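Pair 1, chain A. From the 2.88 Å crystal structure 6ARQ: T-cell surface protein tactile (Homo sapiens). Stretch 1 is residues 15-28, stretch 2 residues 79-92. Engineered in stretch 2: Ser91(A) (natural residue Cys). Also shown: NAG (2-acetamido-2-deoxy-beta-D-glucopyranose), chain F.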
# COMPACT_ATOMS: atom_id res chain seq x y z
N TYR A 15 -30.18 17.99 32.65
CA TYR A 15 -31.25 18.89 32.26
C TYR A 15 -31.49 19.95 33.34
O TYR A 15 -31.57 19.62 34.52
CB TYR A 15 -32.55 18.12 31.97
CG TYR A 15 -32.47 17.27 30.72
CD1 TYR A 15 -32.75 17.80 29.47
CD2 TYR A 15 -32.13 15.92 30.79
CE1 TYR A 15 -32.67 17.03 28.31
CE2 TYR A 15 -32.05 15.13 29.65
CZ TYR A 15 -32.33 15.69 28.41
OH TYR A 15 -32.26 14.91 27.28
N ALA A 16 -31.58 21.21 32.91
CA ALA A 16 -31.81 22.38 33.77
C ALA A 16 -32.63 23.44 33.02
O ALA A 16 -32.88 23.28 31.83
CB ALA A 16 -30.47 22.96 34.22
N THR A 17 -33.07 24.50 33.73
CA THR A 17 -33.85 25.59 33.13
C THR A 17 -33.06 26.92 33.25
O THR A 17 -31.91 26.91 33.68
CB THR A 17 -35.26 25.65 33.76
OG1 THR A 17 -36.07 26.55 32.99
CG2 THR A 17 -35.26 26.07 35.24
N LEU A 18 -33.69 28.04 32.84
CA LEU A 18 -33.08 29.37 32.91
C LEU A 18 -33.09 29.86 34.37
O LEU A 18 -34.13 29.85 35.02
CB LEU A 18 -33.81 30.38 31.99
CG LEU A 18 -33.91 30.03 30.50
CD1 LEU A 18 -35.07 30.75 29.85
CD2 LEU A 18 -32.62 30.35 29.76
N GLY A 19 -31.91 30.24 34.86
CA GLY A 19 -31.72 30.72 36.22
C GLY A 19 -31.40 29.63 37.23
O GLY A 19 -31.41 29.89 38.44
N SER A 20 -31.11 28.41 36.74
CA SER A 20 -30.77 27.26 37.57
C SER A 20 -29.29 27.23 37.93
O SER A 20 -28.47 27.88 37.26
CB SER A 20 -31.15 25.96 36.86
OG SER A 20 -32.50 25.59 37.11
N ASP A 21 -28.95 26.49 39.00
CA ASP A 21 -27.58 26.29 39.49
C ASP A 21 -27.24 24.81 39.45
O ASP A 21 -28.04 23.99 39.91
CB ASP A 21 -27.43 26.85 40.92
CG ASP A 21 -27.34 28.36 41.05
OD1 ASP A 21 -27.89 29.07 40.18
OD2 ASP A 21 -26.77 28.84 42.06
N VAL A 22 -26.07 24.45 38.89
CA VAL A 22 -25.64 23.06 38.81
C VAL A 22 -24.13 22.95 39.07
O VAL A 22 -23.36 23.85 38.72
CB VAL A 22 -26.08 22.37 37.47
CG1 VAL A 22 -25.17 22.73 36.30
CG2 VAL A 22 -26.20 20.86 37.63
N ASN A 23 -23.72 21.86 39.73
CA ASN A 23 -22.32 21.57 40.02
C ASN A 23 -21.95 20.23 39.38
O ASN A 23 -22.38 19.17 39.85
CB ASN A 23 -22.01 21.55 41.54
CG ASN A 23 -22.78 22.51 42.42
OD1 ASN A 23 -23.07 23.66 42.03
ND2 ASN A 23 -23.09 22.01 43.63
N LEU A 24 -21.19 20.28 38.27
CA LEU A 24 -20.73 19.07 37.58
C LEU A 24 -19.52 18.55 38.34
O LEU A 24 -18.49 19.21 38.37
CB LEU A 24 -20.40 19.35 36.09
CG LEU A 24 -21.49 20.04 35.24
CD1 LEU A 24 -20.91 20.58 33.96
CD2 LEU A 24 -22.65 19.09 34.93
N THR A 25 -19.68 17.40 39.02
CA THR A 25 -18.63 16.83 39.86
C THR A 25 -18.11 15.50 39.31
O THR A 25 -18.89 14.59 39.03
CB THR A 25 -19.13 16.66 41.31
OG1 THR A 25 -19.82 17.84 41.72
CG2 THR A 25 -18.01 16.35 42.30
N CYS A 26 -16.78 15.40 39.19
CA CYS A 26 -16.06 14.20 38.76
C CYS A 26 -15.38 13.60 40.00
O CYS A 26 -14.33 14.08 40.42
CB CYS A 26 -15.06 14.53 37.65
SG CYS A 26 -15.82 15.03 36.08
N GLN A 27 -16.03 12.60 40.62
CA GLN A 27 -15.54 11.95 41.83
C GLN A 27 -14.69 10.74 41.48
O GLN A 27 -15.12 9.88 40.71
CB GLN A 27 -16.71 11.55 42.75
CG GLN A 27 -16.31 11.32 44.20
CD GLN A 27 -17.48 11.22 45.17
OE1 GLN A 27 -17.28 11.11 46.39
NE2 GLN A 27 -18.71 11.27 44.68
N THR A 28 -13.47 10.68 42.04
CA THR A 28 -12.51 9.59 41.80
C THR A 28 -11.64 9.34 43.05
O THR A 28 -11.59 10.19 43.94
CB THR A 28 -11.67 9.87 40.53
OG1 THR A 28 -10.86 8.72 40.24
CG2 THR A 28 -10.80 11.12 40.65
N GLY A 79 -8.91 10.52 48.20
CA GLY A 79 -10.17 10.69 47.48
C GLY A 79 -10.37 12.13 47.06
O GLY A 79 -9.93 13.04 47.77
N SER A 80 -11.02 12.35 45.90
CA SER A 80 -11.23 13.72 45.41
C SER A 80 -12.61 13.96 44.80
O SER A 80 -13.34 13.02 44.49
CB SER A 80 -10.16 14.08 44.39
OG SER A 80 -10.34 13.40 43.15
N LYS A 81 -12.93 15.25 44.62
CA LYS A 81 -14.15 15.77 44.01
C LYS A 81 -13.78 16.99 43.15
O LYS A 81 -13.53 18.08 43.68
CB LYS A 81 -15.19 16.13 45.08
CG LYS A 81 -16.12 14.98 45.45
CD LYS A 81 -17.09 15.40 46.55
CE LYS A 81 -18.21 14.42 46.76
NZ LYS A 81 -19.27 14.54 45.72
N TRP A 82 -13.67 16.78 41.83
CA TRP A 82 -13.33 17.80 40.84
C TRP A 82 -14.64 18.41 40.34
O TRP A 82 -15.36 17.77 39.56
CB TRP A 82 -12.46 17.18 39.73
CG TRP A 82 -12.00 18.10 38.62
CD1 TRP A 82 -12.06 17.84 37.29
CD2 TRP A 82 -11.32 19.36 38.76
NE1 TRP A 82 -11.49 18.87 36.58
CE2 TRP A 82 -11.02 19.81 37.46
CE3 TRP A 82 -10.95 20.16 39.86
CZ2 TRP A 82 -10.39 21.04 37.22
CZ3 TRP A 82 -10.32 21.37 39.62
CH2 TRP A 82 -10.05 21.80 38.31
N THR A 83 -14.98 19.61 40.84
CA THR A 83 -16.25 20.28 40.55
C THR A 83 -16.11 21.56 39.72
O THR A 83 -15.19 22.34 39.94
CB THR A 83 -16.96 20.61 41.89
OG1 THR A 83 -16.80 19.53 42.80
CG2 THR A 83 -18.44 20.91 41.71
N LEU A 84 -17.08 21.77 38.81
CA LEU A 84 -17.25 22.95 37.96
C LEU A 84 -18.60 23.58 38.31
O LEU A 84 -19.64 22.92 38.16
CB LEU A 84 -17.14 22.59 36.46
CG LEU A 84 -17.46 23.68 35.43
CD1 LEU A 84 -16.30 24.66 35.27
CD2 LEU A 84 -17.79 23.07 34.09
N HIS A 85 -18.59 24.82 38.81
CA HIS A 85 -19.80 25.52 39.26
C HIS A 85 -20.37 26.43 38.18
O HIS A 85 -19.66 27.24 37.59
CB HIS A 85 -19.52 26.33 40.53
CG HIS A 85 -19.02 25.49 41.66
ND1 HIS A 85 -19.88 24.73 42.43
CD2 HIS A 85 -17.75 25.30 42.11
CE1 HIS A 85 -19.12 24.11 43.32
NE2 HIS A 85 -17.83 24.43 43.16
N LEU A 86 -21.69 26.28 37.94
CA LEU A 86 -22.47 27.06 36.97
C LEU A 86 -23.70 27.60 37.69
O LEU A 86 -24.48 26.80 38.22
CB LEU A 86 -22.84 26.22 35.74
CG LEU A 86 -21.68 25.64 34.91
CD1 LEU A 86 -22.12 24.42 34.14
CD2 LEU A 86 -21.08 26.68 33.98
N ARG A 87 -23.85 28.93 37.75
CA ARG A 87 -24.96 29.60 38.46
C ARG A 87 -25.73 30.54 37.54
O ARG A 87 -25.13 31.19 36.68
CB ARG A 87 -24.42 30.38 39.67
CG ARG A 87 -23.74 29.51 40.72
CD ARG A 87 -23.15 30.32 41.85
NE ARG A 87 -22.13 29.57 42.57
CZ ARG A 87 -20.83 29.59 42.27
NH1 ARG A 87 -20.39 30.32 41.26
NH2 ARG A 87 -19.97 28.87 42.98
N ASN A 88 -27.07 30.64 37.75
CA ASN A 88 -28.02 31.48 37.00
C ASN A 88 -27.77 31.34 35.48
O ASN A 88 -27.50 32.32 34.78
CB ASN A 88 -27.95 32.95 37.46
CG ASN A 88 -29.29 33.57 37.76
OD1 ASN A 88 -30.16 33.71 36.88
ND2 ASN A 88 -29.49 33.98 39.00
N MET A 89 -27.84 30.09 35.01
CA MET A 89 -27.56 29.67 33.64
C MET A 89 -28.57 30.17 32.61
O MET A 89 -29.74 30.37 32.92
CB MET A 89 -27.50 28.14 33.56
CG MET A 89 -26.38 27.54 34.39
SD MET A 89 -26.30 25.73 34.29
CE MET A 89 -27.70 25.29 35.29
N SER A 90 -28.08 30.35 31.36
CA SER A 90 -28.85 30.77 30.19
C SER A 90 -28.65 29.73 29.06
O SER A 90 -27.95 28.74 29.26
CB SER A 90 -28.43 32.17 29.74
OG SER A 90 -27.19 32.18 29.06
N SER A 91 -29.27 29.96 27.88
CA SER A 91 -29.18 29.07 26.71
C SER A 91 -27.75 29.00 26.13
O SER A 91 -27.41 28.00 25.50
CB SER A 91 -30.17 29.51 25.63
OG SER A 91 -29.90 30.82 25.18
N SER A 92 -26.94 30.06 26.33
CA SER A 92 -25.56 30.13 25.84
C SER A 92 -24.61 29.19 26.60
O SER A 92 -23.58 28.79 26.07
CB SER A 92 -25.04 31.57 25.92
OG SER A 92 -25.15 32.09 27.23
C1 NAG F . -23.84 22.72 44.63
C2 NAG F . -23.01 23.78 45.35
C3 NAG F . -23.93 24.48 46.35
C4 NAG F . -25.20 25.02 45.68
C5 NAG F . -25.93 23.89 44.95
C6 NAG F . -27.11 24.37 44.13
C7 NAG F . -20.74 23.74 46.33
C8 NAG F . -19.70 22.87 46.98
N2 NAG F . -21.90 23.13 46.03
O3 NAG F . -23.24 25.55 46.98
O4 NAG F . -26.06 25.59 46.66
O5 NAG F . -25.03 23.25 44.03
O6 NAG F . -27.70 23.30 43.40
O7 NAG F . -20.54 24.93 46.10
O HOH W 1 -23.45 26.09 40.86

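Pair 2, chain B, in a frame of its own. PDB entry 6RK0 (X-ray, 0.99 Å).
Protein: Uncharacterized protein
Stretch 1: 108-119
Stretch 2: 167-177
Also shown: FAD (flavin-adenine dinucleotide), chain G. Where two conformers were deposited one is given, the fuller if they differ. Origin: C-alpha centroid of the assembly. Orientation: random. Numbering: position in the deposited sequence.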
# COMPACT_ATOMS: atom_id res chain seq x y z
N ASN B 108 -4.38 5.68 -16.56
CA ASN B 108 -5.07 5.13 -15.42
C ASN B 108 -4.25 3.99 -14.87
O ASN B 108 -3.09 3.79 -15.26
CB ASN B 108 -6.52 4.76 -15.79
CG ASN B 108 -7.48 5.04 -14.68
OD1 ASN B 108 -7.49 4.35 -13.66
ND2 ASN B 108 -8.28 6.07 -14.83
N CYS B 109 -4.85 3.22 -13.97
CA CYS B 109 -4.21 1.98 -13.55
C CYS B 109 -5.29 0.94 -13.33
O CYS B 109 -6.43 1.26 -12.99
CB CYS B 109 -3.34 2.13 -12.30
SG CYS B 109 -4.27 2.31 -10.75
N ASN B 110 -4.92 -0.31 -13.56
CA ASN B 110 -5.77 -1.42 -13.16
C ASN B 110 -5.44 -1.74 -11.71
O ASN B 110 -4.28 -1.63 -11.28
CB ASN B 110 -5.58 -2.61 -14.08
CG ASN B 110 -6.26 -2.38 -15.42
OD1 ASN B 110 -7.28 -1.66 -15.46
ND2 ASN B 110 -5.73 -2.94 -16.48
N PHE B 111 -6.45 -2.10 -10.95
CA PHE B 111 -6.28 -2.22 -9.50
C PHE B 111 -7.48 -2.94 -8.91
O PHE B 111 -8.56 -3.03 -9.53
CB PHE B 111 -6.13 -0.84 -8.84
CG PHE B 111 -7.34 0.04 -8.97
CD1 PHE B 111 -8.37 0.00 -8.02
CD2 PHE B 111 -7.48 0.90 -10.04
CE1 PHE B 111 -9.49 0.82 -8.15
CE2 PHE B 111 -8.62 1.73 -10.16
CZ PHE B 111 -9.60 1.69 -9.20
N ARG B 112 -7.29 -3.34 -7.66
CA ARG B 112 -8.37 -3.77 -6.77
C ARG B 112 -8.18 -3.05 -5.46
O ARG B 112 -7.06 -3.04 -4.93
CB ARG B 112 -8.31 -5.29 -6.52
CG ARG B 112 -8.61 -6.13 -7.75
CD ARG B 112 -8.07 -7.54 -7.62
NE ARG B 112 -6.62 -7.53 -7.81
CZ ARG B 112 -5.85 -8.58 -7.55
NH1 ARG B 112 -6.35 -9.66 -6.95
NH2 ARG B 112 -4.57 -8.56 -7.87
N SER B 113 -9.23 -2.48 -4.89
CA SER B 113 -9.10 -1.86 -3.58
C SER B 113 -10.38 -1.99 -2.78
O SER B 113 -11.49 -1.94 -3.34
CB SER B 113 -8.62 -0.43 -3.60
OG SER B 113 -9.49 0.39 -4.27
N VAL B 114 -10.20 -2.15 -1.48
CA VAL B 114 -11.33 -2.21 -0.56
C VAL B 114 -11.04 -1.32 0.64
O VAL B 114 -9.90 -1.26 1.12
CB VAL B 114 -11.69 -3.66 -0.15
CG1 VAL B 114 -10.52 -4.35 0.52
CG2 VAL B 114 -12.97 -3.70 0.73
N MET B 115 -12.08 -0.61 1.09
CA MET B 115 -12.04 0.16 2.33
C MET B 115 -13.07 -0.46 3.26
O MET B 115 -14.24 -0.62 2.89
CB MET B 115 -12.34 1.64 2.11
CG MET B 115 -11.29 2.34 1.27
SD MET B 115 -11.73 4.06 1.04
CE MET B 115 -10.42 4.61 -0.06
N LEU B 116 -12.63 -0.77 4.47
CA LEU B 116 -13.47 -1.24 5.57
C LEU B 116 -13.55 -0.15 6.61
O LEU B 116 -12.52 0.37 7.07
CB LEU B 116 -12.86 -2.48 6.24
CG LEU B 116 -12.52 -3.65 5.36
CD1 LEU B 116 -11.97 -4.79 6.18
CD2 LEU B 116 -13.69 -4.11 4.50
N LEU B 117 -14.77 0.21 7.00
CA LEU B 117 -14.98 1.28 7.96
C LEU B 117 -15.62 0.75 9.24
O LEU B 117 -16.41 -0.20 9.20
CB LEU B 117 -15.92 2.34 7.39
CG LEU B 117 -15.44 3.03 6.12
CD1 LEU B 117 -16.29 4.21 5.83
CD2 LEU B 117 -13.92 3.36 6.08
N GLY B 118 -15.31 1.41 10.34
CA GLY B 118 -16.08 1.18 11.55
C GLY B 118 -15.23 1.11 12.79
O GLY B 118 -14.10 1.59 12.84
N ARG B 119 -15.81 0.53 13.83
CA ARG B 119 -15.20 0.51 15.14
C ARG B 119 -14.54 -0.85 15.34
O ARG B 119 -15.22 -1.88 15.44
CB ARG B 119 -16.24 0.77 16.22
CG ARG B 119 -15.68 0.98 17.61
CD ARG B 119 -14.83 2.22 17.74
NE ARG B 119 -15.52 3.44 17.32
CZ ARG B 119 -16.00 4.35 18.16
NH1 ARG B 119 -15.91 4.19 19.49
NH2 ARG B 119 -16.58 5.45 17.65
N ALA B 167 -18.27 -5.83 7.11
CA ALA B 167 -19.59 -5.54 6.56
C ALA B 167 -19.68 -4.15 5.94
O ALA B 167 -20.36 -3.97 4.93
CB ALA B 167 -20.63 -5.68 7.66
N GLU B 168 -19.07 -3.13 6.55
CA GLU B 168 -19.21 -1.76 6.06
C GLU B 168 -18.05 -1.50 5.10
O GLU B 168 -17.06 -0.87 5.45
CB GLU B 168 -19.28 -0.75 7.20
CG GLU B 168 -19.80 0.57 6.69
CD GLU B 168 -19.82 1.69 7.70
OE1 GLU B 168 -19.42 1.51 8.87
OE2 GLU B 168 -20.22 2.81 7.30
N ALA B 169 -18.19 -2.04 3.90
CA ALA B 169 -17.08 -2.10 2.94
C ALA B 169 -17.49 -1.55 1.58
O ALA B 169 -18.59 -1.82 1.08
CB ALA B 169 -16.67 -3.57 2.71
N SER B 170 -16.56 -0.85 0.95
CA SER B 170 -16.67 -0.46 -0.45
C SER B 170 -15.46 -0.99 -1.19
O SER B 170 -14.32 -0.92 -0.68
CB SER B 170 -16.76 1.05 -0.61
OG SER B 170 -15.68 1.70 0.02
N CYS B 171 -15.68 -1.46 -2.42
CA CYS B 171 -14.58 -1.81 -3.30
C CYS B 171 -14.62 -0.99 -4.57
O CYS B 171 -15.71 -0.59 -5.03
CB CYS B 171 -14.59 -3.28 -3.73
SG CYS B 171 -14.88 -4.46 -2.43
N LYS B 172 -13.46 -0.80 -5.19
CA LYS B 172 -13.36 -0.35 -6.56
C LYS B 172 -12.40 -1.28 -7.26
O LYS B 172 -11.37 -1.66 -6.69
CB LYS B 172 -12.90 1.13 -6.72
CG LYS B 172 -13.93 2.14 -6.25
CD LYS B 172 -13.42 3.55 -6.25
CE LYS B 172 -13.21 4.21 -7.64
NZ LYS B 172 -12.68 5.60 -7.48
N VAL B 173 -12.73 -1.65 -8.50
CA VAL B 173 -11.91 -2.55 -9.31
C VAL B 173 -11.87 -2.01 -10.72
O VAL B 173 -12.92 -1.70 -11.29
CB VAL B 173 -12.49 -3.99 -9.32
CG1 VAL B 173 -11.69 -4.88 -10.26
CG2 VAL B 173 -12.52 -4.55 -7.90
N ARG B 174 -10.67 -1.95 -11.30
CA ARG B 174 -10.51 -1.68 -12.72
C ARG B 174 -9.68 -2.78 -13.33
O ARG B 174 -8.63 -3.15 -12.78
CB ARG B 174 -9.86 -0.33 -13.01
CG ARG B 174 -10.02 0.07 -14.49
CD ARG B 174 -8.98 1.10 -14.91
NE ARG B 174 -9.28 1.68 -16.22
CZ ARG B 174 -9.07 1.09 -17.40
NH1 ARG B 174 -8.42 -0.06 -17.50
NH2 ARG B 174 -9.50 1.73 -18.50
N THR B 175 -10.14 -3.28 -14.48
CA THR B 175 -9.42 -4.24 -15.29
C THR B 175 -9.46 -3.79 -16.76
O THR B 175 -10.28 -2.95 -17.13
CB THR B 175 -10.03 -5.66 -15.21
OG1 THR B 175 -11.39 -5.63 -15.70
CG2 THR B 175 -10.05 -6.22 -13.78
N GLY B 176 -8.63 -4.42 -17.58
CA GLY B 176 -8.76 -4.32 -19.03
C GLY B 176 -8.06 -3.13 -19.65
O GLY B 176 -7.26 -2.42 -19.02
N PRO B 177 -8.36 -2.90 -20.94
CA PRO B 177 -7.61 -1.93 -21.73
C PRO B 177 -7.93 -0.49 -21.35
O PRO B 177 -8.89 -0.18 -20.61
CB PRO B 177 -8.03 -2.23 -23.19
CG PRO B 177 -8.65 -3.55 -23.15
CD PRO B 177 -9.23 -3.75 -21.78
PA FAD G . -15.52 9.34 -3.29
O1A FAD G . -16.25 8.62 -4.36
O2A FAD G . -15.94 10.74 -2.97
O5B FAD G . -15.51 8.46 -1.97
C5B FAD G . -16.77 8.05 -1.39
C4B FAD G . -16.62 6.66 -0.83
O4B FAD G . -16.23 5.76 -1.89
C3B FAD G . -15.52 6.48 0.21
O3B FAD G . -15.89 6.96 1.48
C2B FAD G . -15.25 4.98 0.12
O2B FAD G . -16.20 4.29 0.91
C1B FAD G . -15.45 4.70 -1.37
N9A FAD G . -14.19 4.66 -2.11
C8A FAD G . -13.51 5.70 -2.68
N7A FAD G . -12.38 5.35 -3.21
C5A FAD G . -12.29 3.99 -2.97
C6A FAD G . -11.30 3.02 -3.29
N6A FAD G . -10.15 3.30 -3.92
N1A FAD G . -11.52 1.75 -2.88
C2A FAD G . -12.66 1.47 -2.23
N3A FAD G . -13.65 2.28 -1.87
C4A FAD G . -13.40 3.55 -2.29
N1 FAD G . -7.24 8.41 -7.61
C2 FAD G . -6.76 9.60 -8.09
O2 FAD G . -7.45 10.62 -8.11
N3 FAD G . -5.46 9.68 -8.54
C4 FAD G . -4.56 8.66 -8.55
O4 FAD G . -3.40 8.82 -8.90
C4X FAD G . -5.10 7.40 -8.09
N5 FAD G . -4.30 6.31 -8.11
C5X FAD G . -4.81 5.12 -7.58
C6 FAD G . -3.97 4.00 -7.52
C7 FAD G . -4.42 2.80 -6.97
C7M FAD G . -3.50 1.59 -6.94
C8 FAD G . -5.74 2.72 -6.47
C8M FAD G . -6.24 1.49 -5.80
C9 FAD G . -6.57 3.83 -6.56
C9A FAD G . -6.13 5.03 -7.09
N10 FAD G . -6.96 6.17 -7.20
C10 FAD G . -6.44 7.38 -7.62
C1' FAD G . -8.36 6.15 -6.75
C2' FAD G . -8.51 6.70 -5.34
O2' FAD G . -8.19 5.68 -4.40
C3' FAD G . -9.94 7.17 -5.10
O3' FAD G . -10.84 6.10 -5.33
C4' FAD G . -10.33 8.36 -5.97
O4' FAD G . -9.34 9.38 -5.86
C5' FAD G . -11.65 8.94 -5.53
O5' FAD G . -11.59 9.26 -4.12
P FAD G . -12.69 10.17 -3.44
O1P FAD G . -12.86 11.48 -4.16
O2P FAD G . -12.36 10.22 -1.95
O3P FAD G . -13.98 9.25 -3.65
O HOH W 2 -17.25 -2.79 8.83

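An antiparallel strand pair fixes the backbone and leaves the side chains free to suit their surroundings, and pairs 1 and 2 illustrate how far that freedom extends. Superposed on the backbone atoms of 14 central residues, they agree closely. The strand directions make angles of 161° in pair 1 and 167° in pair 2, and the register is the same: Val22(A) opposite Leu86(A) matches Ser113(B) opposite Lys172(B), and Leu24(A) opposite Leu84(A) matches Met115(B) opposite Ser170(B).

The backbone bonds repeat accordingly. In pair 1, Val22(A) N donates to Leu86(A) O at 2.9 Å and Leu86(A) N returns a bond to Val22(A) O at 3.0 Å; in pair 2, Ser113(B) N to Lys172(B) O and Lys172(B) N to Ser113(B) O are both 2.9 Å. Because these bonds involve main-chain atoms, they tolerate a complete change of side chains.

That change is plainest on the face carrying these residues. Pair 1 fills it with hydrocarbon: Leu24(A) CD1 lies 4.0 Å from both Leu84(A) CD2 and Leu86(A) CD1, while Val22(A) CG1 meets Met89(A) CE at 3.7 Å. Pair 2 uses the corresponding face to hold FAD. Ser113(B), in the place of Val22(A), donates from OG to FAD N1A at 2.8 Å; Ser170(B), in the place of Leu84(A), donates from OG to FAD N3A and accepts from FAD O2B, each at 2.8 Å. Lys172(B), replacing Leu86(A), extends NZ to FAD O3' at 2.9 Å. Met115(B) keeps an apolar character at the Leu24(A) position, but its CE approaches FAD C5A at 3.5 Å.

On the other face the polarity is reversed. Asn23(A) OD1 accepts a weak hydrogen bond from His85(A) ND1 at 3.4 Å, and Asn23(A) ND2 is joined to NAG C1 by a 1.4 Å covalent bond. The matching Val114(B) and Cys171(B) make an apolar contact, Val114(B) CG2 to Cys171(B) SG, at 3.8 Å. Nearby, Leu116(B) CD2 packs on Ala169(B) CB at 3.5 Å, where pair 1 sets Thr25(A) OG1 3.4 Å from Thr83(A) CG2.

Beyond this shared core the solutions diverge. Gly19(A), within a type II turn, donates its N to Met89(A) O at 2.9 Å. At the matching position, Asn110(B) uses its side chain instead: Asn110(B) OD1 accepts from Arg174(B) NH1 at 2.8 Å and Asn110(B) ND2 donates to Gly176(B) O at 3.0 Å. A common backbone thus supports quite different chemistry.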